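Local structure of endo-N-acetyl-beta-D-glucosaminidase (Hypocrea jecorina, 4AC1) at residues D123-Q128 with N187-S192; E256-N259 with G264-E267. The protein hydrolyses the chitobiose core of N-linked glycans as a family 18 glycoside hydrolase, and removes glycans from the cellulases of its own fungus. All coordinates share one frame; numbering follows the deposited sequence. Where two conformers were deposited one is given.

Interaction 1 of 2, residues D123-Q128 with N187-S192. With ZN (zinc ion), chain G; ACT (acetate ion), chain D.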
loop_
_atom_site.group_PDB
_atom_site.type_symbol
_atom_site.label_atom_id
_atom_site.label_comp_id
_atom_site.label_asym_id
_atom_site.label_seq_id
_atom_site.Cartn_x
_atom_site.Cartn_y
_atom_site.Cartn_z
ATOM N N ASP A 123 -5.480 2.736 -0.674
ATOM C CA ASP A 123 -5.008 1.759 0.305
ATOM C C ASP A 123 -5.368 2.294 1.683
ATOM O O ASP A 123 -5.066 3.439 2.017
ATOM C CB ASP A 123 -3.486 1.588 0.168
ATOM C CG ASP A 123 -2.905 0.492 1.048
ATOM O OD1 ASP A 123 -3.437 -0.640 1.109
ATOM O OD2 ASP A 123 -1.855 0.753 1.670
ATOM N N LEU A 124 -6.066 1.460 2.451
ATOM C CA LEU A 124 -6.444 1.788 3.828
ATOM C C LEU A 124 -5.472 1.069 4.752
ATOM O O LEU A 124 -5.624 -0.128 5.027
ATOM C CB LEU A 124 -7.886 1.370 4.141
ATOM C CG LEU A 124 -9.058 1.896 3.301
ATOM C CD1 LEU A 124 -8.995 3.392 3.067
ATOM C CD2 LEU A 124 -9.163 1.181 1.986
ATOM N N ASP A 125 -4.444 1.801 5.184
ATOM C CA ASP A 125 -3.362 1.246 6.003
ATOM C C ASP A 125 -3.647 1.577 7.452
ATOM O O ASP A 125 -3.270 2.630 7.962
ATOM C CB ASP A 125 -2.028 1.828 5.538
ATOM C CG ASP A 125 -0.820 1.206 6.212
ATOM O OD1 ASP A 125 -0.942 0.349 7.113
ATOM O OD2 ASP A 125 0.299 1.637 5.834
ATOM N N VAL A 126 -4.372 0.683 8.105
ATOM C CA VAL A 126 -4.950 0.966 9.411
ATOM C C VAL A 126 -4.010 0.464 10.499
ATOM O O VAL A 126 -3.859 -0.742 10.711
ATOM C CB VAL A 126 -6.353 0.319 9.541
ATOM C CG1 VAL A 126 -6.963 0.651 10.897
ATOM C CG2 VAL A 126 -7.270 0.789 8.393
ATOM N N GLU A 127 -3.327 1.402 11.143
ATOM C CA GLU A 127 -2.318 1.059 12.136
ATOM C C GLU A 127 -2.739 1.432 13.564
ATOM O O GLU A 127 -1.935 1.327 14.495
ATOM C CB GLU A 127 -0.946 1.651 11.772
ATOM C CG GLU A 127 -0.329 1.104 10.489
ATOM C CD GLU A 127 1.066 1.657 10.218
ATOM O OE1 GLU A 127 1.723 2.135 11.165
ATOM O OE2 GLU A 127 1.510 1.610 9.059
ATOM N N GLN A 128 -3.988 1.856 13.738
ATOM C CA GLN A 128 -4.579 2.039 15.076
ATOM C C GLN A 128 -5.946 1.368 15.037
ATOM O O GLN A 128 -6.467 1.132 13.948
ATOM C CB GLN A 128 -4.716 3.519 15.468
ATOM C CG GLN A 128 -3.420 4.309 15.434
ATOM C CD GLN A 128 -3.046 4.772 14.028
ATOM O OE1 GLN A 128 -3.908 5.126 13.222
ATOM N NE2 GLN A 128 -1.751 4.769 13.736
ATOM N N ASN A 187 -1.835 -5.580 1.030
ATOM C CA ASN A 187 -0.423 -5.205 1.069
ATOM C C ASN A 187 0.120 -5.693 2.396
ATOM O O ASN A 187 0.091 -4.981 3.402
ATOM C CB ASN A 187 -0.301 -3.687 0.967
ATOM C CG ASN A 187 -0.671 -3.177 -0.399
ATOM O OD1 ASN A 187 -0.031 -3.532 -1.394
ATOM N ND2 ASN A 187 -1.724 -2.357 -0.461
ATOM N N THR A 188 0.582 -6.936 2.403
ATOM C CA THR A 188 0.755 -7.641 3.669
ATOM C C THR A 188 2.150 -7.386 4.233
ATOM O O THR A 188 3.158 -7.630 3.565
ATOM C CB THR A 188 0.424 -9.138 3.507
ATOM O OG1 THR A 188 -0.899 -9.279 2.974
ATOM C CG2 THR A 188 0.436 -9.862 4.834
ATOM N N GLN A 189 2.199 -6.835 5.446
ATOM C CA GLN A 189 3.470 -6.368 5.996
ATOM C C GLN A 189 4.236 -7.509 6.679
ATOM O O GLN A 189 3.957 -7.849 7.836
ATOM C CB GLN A 189 3.243 -5.191 6.952
ATOM C CG GLN A 189 2.304 -4.117 6.398
ATOM C CD GLN A 189 2.300 -2.840 7.218
ATOM O OE1 GLN A 189 3.353 -2.401 7.673
ATOM N NE2 GLN A 189 1.133 -2.239 7.413
ATOM N N PHE A 190 5.182 -8.103 5.944
ATOM C CA PHE A 190 6.083 -9.139 6.472
ATOM C C PHE A 190 7.338 -8.487 7.064
ATOM O O PHE A 190 8.471 -8.696 6.588
ATOM C CB PHE A 190 6.481 -10.155 5.384
ATOM C CG PHE A 190 5.343 -11.027 4.893
ATOM C CD1 PHE A 190 4.476 -10.584 3.889
ATOM C CD2 PHE A 190 5.160 -12.307 5.414
ATOM C CE1 PHE A 190 3.442 -11.395 3.433
ATOM C CE2 PHE A 190 4.132 -13.129 4.961
ATOM C CZ PHE A 190 3.272 -12.670 3.962
ATOM N N TYR A 191 7.130 -7.693 8.102
ATOM C CA TYR A 191 8.215 -6.988 8.777
ATOM C C TYR A 191 7.723 -6.459 10.117
ATOM O O TYR A 191 6.562 -6.681 10.477
ATOM C CB TYR A 191 8.814 -5.883 7.892
ATOM C CG TYR A 191 7.848 -4.974 7.155
ATOM C CD1 TYR A 191 7.367 -3.795 7.737
ATOM C CD2 TYR A 191 7.511 -5.230 5.818
ATOM C CE1 TYR A 191 6.515 -2.917 7.031
ATOM C CE2 TYR A 191 6.677 -4.370 5.106
ATOM C CZ TYR A 191 6.182 -3.222 5.709
ATOM O OH TYR A 191 5.366 -2.394 4.964
ATOM N N SER A 192 8.621 -5.801 10.859
ATOM C CA SER A 192 8.318 -5.206 12.167
ATOM C C SER A 192 7.969 -6.237 13.232
ATOM O O SER A 192 7.457 -5.886 14.298
ATOM C CB SER A 192 7.225 -4.139 12.056
ATOM O OG SER A 192 7.668 -3.112 11.199
HETATM ZN ZN ZN G . 3.420 1.639 8.310
HETATM C C ACT D . 3.286 0.140 5.702
HETATM O O ACT D . 4.484 -0.126 5.940
HETATM O OXT ACT D . 2.650 0.705 6.619
HETATM C CH3 ACT D . 2.663 -0.233 4.396
HETATM O O HOH W 1 4.026 2.725 9.731
HETATM O O HOH W 2 3.966 -0.395 9.094
HETATM O O HOH W 3 3.065 3.430 7.195
HETATM O O HOH W 4 5.454 1.729 7.552
#

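Interaction 2 of 2, residues E256-N259 with G264-E267. With ZN (zinc ion), chain H.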
loop_
_atom_site.group_PDB
_atom_site.type_symbol
_atom_site.label_atom_id
_atom_site.label_comp_id
_atom_site.label_asym_id
_atom_site.label_seq_id
_atom_site.Cartn_x
_atom_site.Cartn_y
_atom_site.Cartn_z
ATOM N N GLU A 256 10.098 1.925 1.602
ATOM C CA GLU A 256 9.407 2.776 0.624
ATOM C C GLU A 256 10.461 3.225 -0.399
ATOM O O GLU A 256 11.638 2.840 -0.321
ATOM C CB GLU A 256 8.761 3.991 1.306
ATOM C CG GLU A 256 9.750 4.804 2.134
ATOM C CD GLU A 256 9.493 6.304 2.105
ATOM O OE1 GLU A 256 8.905 6.825 1.124
ATOM O OE2 GLU A 256 9.896 6.974 3.079
ATOM N N TYR A 257 10.069 4.046 -1.363
ATOM C CA TYR A 257 10.905 4.236 -2.545
ATOM C C TYR A 257 12.300 4.832 -2.333
ATOM O O TYR A 257 13.308 4.217 -2.709
ATOM C CB TYR A 257 10.175 5.072 -3.596
ATOM C CG TYR A 257 11.009 5.409 -4.819
ATOM C CD1 TYR A 257 11.515 4.403 -5.655
ATOM C CD2 TYR A 257 11.285 6.735 -5.145
ATOM C CE1 TYR A 257 12.260 4.722 -6.789
ATOM C CE2 TYR A 257 12.046 7.063 -6.280
ATOM C CZ TYR A 257 12.521 6.048 -7.098
ATOM O OH TYR A 257 13.259 6.336 -8.229
ATOM N N PHE A 258 12.346 6.036 -1.765
ATOM C CA PHE A 258 13.450 6.982 -2.022
ATOM C C PHE A 258 14.863 6.542 -1.649
ATOM O O PHE A 258 15.827 7.063 -2.197
ATOM C CB PHE A 258 13.172 8.347 -1.376
ATOM C CG PHE A 258 13.608 8.433 0.054
ATOM C CD1 PHE A 258 12.941 7.714 1.044
ATOM C CD2 PHE A 258 14.706 9.223 0.409
ATOM C CE1 PHE A 258 13.345 7.789 2.360
ATOM C CE2 PHE A 258 15.124 9.302 1.726
ATOM C CZ PHE A 258 14.449 8.591 2.701
ATOM N N ASN A 259 14.981 5.610 -0.710
ATOM C CA ASN A 259 16.288 5.194 -0.194
ATOM C C ASN A 259 16.515 3.705 -0.344
ATOM O O ASN A 259 17.423 3.139 0.269
ATOM C CB ASN A 259 16.440 5.606 1.284
ATOM C CG ASN A 259 15.395 4.955 2.193
ATOM O OD1 ASN A 259 14.472 4.299 1.725
ATOM N ND2 ASN A 259 15.545 5.135 3.494
ATOM N N GLY A 264 20.360 2.801 -2.826
ATOM C CA GLY A 264 20.224 3.916 -1.897
ATOM C C GLY A 264 19.535 5.134 -2.483
ATOM O O GLY A 264 18.840 5.059 -3.497
ATOM N N THR A 265 19.742 6.277 -1.844
ATOM C CA THR A 265 19.138 7.529 -2.303
ATOM C C THR A 265 19.671 7.978 -3.671
ATOM O O THR A 265 18.987 8.680 -4.402
ATOM C CB THR A 265 19.317 8.671 -1.285
ATOM O OG1 THR A 265 20.716 8.897 -1.069
ATOM C CG2 THR A 265 18.664 8.333 0.043
ATOM N N ALA A 266 20.891 7.569 -4.019
ATOM C CA ALA A 266 21.448 7.890 -5.336
ATOM C C ALA A 266 20.696 7.162 -6.451
ATOM O O ALA A 266 20.411 7.735 -7.492
ATOM C CB ALA A 266 22.940 7.553 -5.386
ATOM N N GLU A 267 20.376 5.887 -6.224
ATOM C CA GLU A 267 19.779 5.050 -7.267
ATOM C C GLU A 267 18.659 4.169 -6.692
ATOM O O GLU A 267 18.758 2.942 -6.701
ATOM C CB GLU A 267 20.853 4.188 -7.928
ATOM C CG GLU A 267 21.977 4.986 -8.587
ATOM C CD GLU A 267 22.974 4.082 -9.265
ATOM O OE1 GLU A 267 23.599 3.268 -8.549
ATOM O OE2 GLU A 267 23.104 4.171 -10.507
HETATM ZN ZN ZN H . 24.135 1.344 -9.184
HETATM O O HOH W 5 16.453 9.270 -3.796
HETATM O O HOH W 6 24.337 1.966 -11.333
HETATM O O HOH W 7 24.086 0.704 -7.327
HETATM O O HOH W 8 26.166 1.838 -8.975
HETATM O O HOH W 9 24.713 -0.578 -9.819
#

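Interaction 1 of 2, residues D123-Q128 with N187-S192
D123 and N187 face each other from strands 121-125 and 185-189, their CA atoms 8.4 Å apart, because strand 151-154 runs between them and side chains alone bridge the gap. N187 ND2 reaches D123 OD1 at 2.9 Å with the amide and carboxylate planes 90° apart, and the N-H points poorly at the oxygen (141°), a weak bond. D123 has other partners, Y8 on OD2 and T153 on OD1, while W185 holds N187 OD1. Two residues on, D125 and Q189 cross at about a right angle with D125 OD1 3.3 Å from Q189 NE2, the amide nitrogen donating a hydrogen bond to A155 O; the Q189 side chain also meets a second zinc ion. D123, D125 and E127 match the D-x-D-x-E signature of family 18 at the carboxyl end of a TIM-barrel strand, which places this contact in the probable active site; in relatives the glutamate is the general acid. Here E127 OE2 binds zinc at 2.1 Å, and an acetate oxygen plus four waters complete an octahedron in which E127 stands opposite a water. One of these waters also donates to E127 OE1 (2.8 Å). The acetate, probably from the crystallisation liquor, lies between the two segments: its OXT is 2.6 Å from D125 OD2, and its other oxygen takes a 2.6 Å hydrogen bond from Y191 OH, arriving in the plane of the phenol ring. With CG of Y191 set between its backbone N and carbonyl carbon (chi1 45°), the ring carries Q189 CB 3.8 Å above one face.

Interaction 2 of 2, residues E256-N259 with G264-E267
T265 loses more surface to this contact than any other residue, and it meets F258 and N259 through its methyl and its backbone. Its CG2 packs 3.7 Å from N259 CB and 4.0 Å from F258 CE2, approaching the ring obliquely. That methyl lies anti to the T265 carbonyl carbon, beside the backbone N, because OG1 takes the place between the two (chi1 60°). F258 and T265 run side by side and point the same way. N259 CB also lies over the centre of the F258 ring, 3.7 Å above its plane, so one carbon touches both neighbours. Along the backbone, T265 CA directs its hydrogen almost straight at F258 O (3.3 Å, 168° at the hydrogen), and a water donates to both F258 O and T265 O at 2.8 and 2.7 Å. The CA-H...O contact and the water bridge draw together the two limbs of the loop that follows strand 251-255, the last strand of the TIM barrel, before helix 270-279. The loop starts at a cis peptide before E256, a feature known from family 18, with the E256 carboxylate held by T11 and the backbone of Q10. G264, which opens the second limb at positive phi, brings its CA 3.6 Å from N259 O. The chain then turns outward to E267, whose extended side chain binds a surface zinc ion through OE1; E270 and four waters make up its other ligands.

Overall arrangement
Both contacts belong to one TIM barrel but to different depths of it: interaction 1 is centred about 8 Å from the centre of the chain, interaction 2 about 17 Å, near the surface. Their centres are about 21 Å apart and their nearest atoms about 7 Å, without touching. Along the chain interaction 1 closes before interaction 2 opens. Strand 216-221 lies between strands 185-189 and 251-255, and Y191 packs on W255, immediately before segment 256-259. The loops at these strand ends thus run from the probable catalytic pocket out to the rim, with separate zinc ions at E127 and at E267.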